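Local coordinates for general Secretion Pathway Protein (Vibrio vulnificus, PDB 4G54) that probably serves the type II secretion system as a periplasmic peptidoglycan-binding part of the EpsAB fusion protein, at residues P131-R135 with A146-L150. Numbering follows the deposited sequence.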
ATOM      1  N   PRO A 131       3.865  -1.605   2.755  1.00 16.85           N
ATOM      2  CA  PRO A 131       4.858  -2.319   3.600  1.00 18.22           C
ATOM      3  C   PRO A 131       5.108  -3.759   3.146  1.00 16.58           C
ATOM      4  O   PRO A 131       4.152  -4.545   2.872  1.00 15.62           O
ATOM      5  CB  PRO A 131       4.154  -2.299   4.998  1.00 17.29           C
ATOM      6  CG  PRO A 131       2.677  -2.224   4.700  1.00 20.50           C
ATOM      7  CD  PRO A 131       2.589  -1.374   3.416  1.00 18.71           C
ATOM      8  N   MET A 132       6.370  -4.146   3.089  1.00 16.24           N
ATOM      9  CA  MET A 132       6.703  -5.542   2.676  1.00 15.68           C
ATOM     10  C   MET A 132       7.836  -5.997   3.543  1.00 16.49           C
ATOM     11  O   MET A 132       8.956  -6.115   3.100  1.00 16.87           O
ATOM     12  CB  MET A 132       7.020  -5.587   1.160  1.00 18.22           C
ATOM     13  CG  MET A 132       7.147  -7.094   0.824  1.00 15.99           C
ATOM     14  SD  MET A 132       7.275  -7.106  -1.019  1.00 27.91           S
ATOM     15  CE  MET A 132       7.450  -8.845  -1.135  1.00 25.94           C
ATOM     16  N   PRO A 133       7.564  -6.360   4.799  1.00 15.28           N
ATOM     17  CA  PRO A 133       8.608  -6.857   5.695  1.00 15.82           C
ATOM     18  C   PRO A 133       9.148  -8.235   5.374  1.00 16.19           C
ATOM     19  O   PRO A 133      10.259  -8.556   5.836  1.00 19.17           O
ATOM     20  CB  PRO A 133       7.905  -6.891   7.033  1.00 17.42           C
ATOM     21  CG  PRO A 133       6.431  -7.160   6.749  1.00 17.92           C
ATOM     22  CD  PRO A 133       6.301  -6.202   5.517  1.00 15.82           C
ATOM     23  N   LEU A 134       8.402  -9.014   4.553  1.00 16.36           N
ATOM     24  CA  LEU A 134       8.820 -10.392   4.255  1.00 15.82           C
ATOM     25  C   LEU A 134       9.307 -10.489   2.833  1.00 16.11           C
ATOM     26  O   LEU A 134       8.510 -10.337   1.871  1.00 17.61           O
ATOM     27  CB  LEU A 134       7.702 -11.420   4.488  1.00 16.02           C
ATOM     28  CG  LEU A 134       7.049 -11.291   5.852  1.00 15.90           C
ATOM     29  CD1 LEU A 134       5.950 -12.467   6.025  1.00 17.55           C
ATOM     30  CD2 LEU A 134       8.162 -11.524   6.943  1.00 19.03           C
ATOM     31  N   ARG A 135      10.609 -10.610   2.680  1.00 16.72           N
ATOM     32  CA  ARG A 135      11.195 -10.493   1.330  1.00 17.39           C
ATOM     33  C   ARG A 135      12.012 -11.716   1.002  1.00 16.04           C
ATOM     34  O   ARG A 135      12.731 -11.691  -0.014  1.00 17.57           O
ATOM     35  CB  ARG A 135      12.184  -9.298   1.281  1.00 20.04           C
ATOM     36  CG  ARG A 135      11.478  -7.960   1.624  1.00 25.67           C
ATOM     37  CD  ARG A 135      11.348  -7.107   0.496  1.00 28.16           C
ATOM     38  NE  ARG A 135      10.805  -5.793   0.892  1.00 22.20           N
ATOM     39  CZ  ARG A 135      11.221  -4.661   0.397  1.00 21.92           C
ATOM     40  NH1 ARG A 135      12.228  -4.665  -0.497  1.00 23.79           N
ATOM     41  NH2 ARG A 135      10.594  -3.501   0.767  1.00 19.57           N
ATOM     42  N   ALA A 146       9.808 -13.644  11.516  1.00 20.04           N
ATOM     43  CA  ALA A 146       9.209 -13.615  10.207  1.00 18.99           C
ATOM     44  C   ALA A 146       8.021 -14.538  10.099  1.00 19.83           C
ATOM     45  O   ALA A 146       7.053 -14.206   9.348  1.00 18.43           O
ATOM     46  CB  ALA A 146      10.252 -13.982   9.156  1.00 20.06           C
ATOM     47  N   ILE A 147       8.079 -15.668  10.807  1.00 18.71           N
ATOM     48  CA  ILE A 147       6.962 -16.618  10.758  1.00 18.35           C
ATOM     49  C   ILE A 147       5.791 -16.033  11.533  1.00 18.92           C
ATOM     50  O   ILE A 147       4.633 -16.136  11.061  1.00 17.64           O
ATOM     51  CB  ILE A 147       7.370 -17.953  11.335  1.00 18.75           C
ATOM     52  CG1 ILE A 147       8.550 -18.585  10.581  1.00 21.82           C
ATOM     53  CG2 ILE A 147       6.163 -18.899  11.292  1.00 19.06           C
ATOM     54  CD1 ILE A 147       8.540 -18.500   9.042  1.00 24.40           C
ATOM     55  N   GLU A 148       6.041 -15.335  12.637  1.00 20.67           N
ATOM     56  CA  GLU A 148       4.944 -14.719  13.364  1.00 20.20           C
ATOM     57  C   GLU A 148       4.275 -13.679  12.520  1.00 18.83           C
ATOM     58  O   GLU A 148       3.022 -13.509  12.532  1.00 20.36           O
ATOM     59  CB  GLU A 148       5.457 -14.035  14.666  1.00 23.78           C
ATOM     60  CG  GLU A 148       6.289 -14.959  15.511  1.00 31.54           C
ATOM     61  CD  GLU A 148       6.984 -14.254  16.702  1.00 41.62           C
ATOM     62  OE1 GLU A 148       7.024 -13.005  16.784  1.00 43.57           O
ATOM     63  OE2 GLU A 148       7.508 -15.009  17.555  1.00 46.09           O
ATOM     64  N   VAL A 149       5.076 -12.889  11.764  1.00 18.93           N
ATOM     65  CA  VAL A 149       4.489 -11.928  10.869  1.00 17.77           C
ATOM     66  C   VAL A 149       3.677 -12.515   9.685  1.00 17.96           C
ATOM     67  O   VAL A 149       2.567 -12.068   9.427  1.00 17.58           O
ATOM     68  CB  VAL A 149       5.630 -11.022  10.233  1.00 19.56           C
ATOM     69  CG1 VAL A 149       5.082 -10.117   9.127  1.00 19.44           C
ATOM     70  CG2 VAL A 149       6.222 -10.169  11.360  1.00 23.60           C
ATOM     71  N   LEU A 150       4.183 -13.628   9.110  1.00 16.03           N
ATOM     72  CA  LEU A 150       3.433 -14.431   8.113  1.00 13.76           C
ATOM     73  C   LEU A 150       2.066 -14.873   8.681  1.00 14.03           C
ATOM     74  O   LEU A 150       1.021 -14.651   8.033  1.00 15.90           O
ATOM     75  CB  LEU A 150       4.318 -15.652   7.678  1.00 15.23           C
ATOM     76  CG  LEU A 150       3.532 -16.496   6.713  1.00 14.78           C
ATOM     77  CD1 LEU A 150       3.018 -15.807   5.468  1.00 16.26           C
ATOM     78  CD2 LEU A 150       4.420 -17.734   6.354  1.00 15.22           C
TER
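Where the linker that leaves strand 125-131 folds back on the first helix of the putative peptidoglycan-binding domain, helix 145-158, L134 packs against A146, V149 and L150, three residues of one turn of that helix. No hydrogen bond crosses, and the 180 Å² buried in total comes from van der Waals packing of apolar side chains on one another and on the helix backbone. L134 gives the largest share, 85 Å², by splitting its two methyls: CD2 sits 3.9 Å from A146 CB, while CD1 reaches L150 CB, also at 3.9 Å. The CB of L134 already faces the helix, and chi1 of -51°, with CG beside the backbone N, carries the fork on to it. V149 turns CG1 anti to its backbone N (chi1 172°), to lie 4.0 Å from both L134 CG and L134 CD1; the two side chains slide past each other in opposite directions. The same methyl receives P133, whose ring carbon CG comes within 4.0 Å of V149 CG1. The side chain of L150 also touches L196 and L199 of helix 193-202, and Q200 of that helix accepts a hydrogen bond from L134 N, so the loop touches both helices. At the closest approach between the two segments, L134 CD1 lies 3.7 Å from L150 N, whose hydrogen bond goes to A146 O.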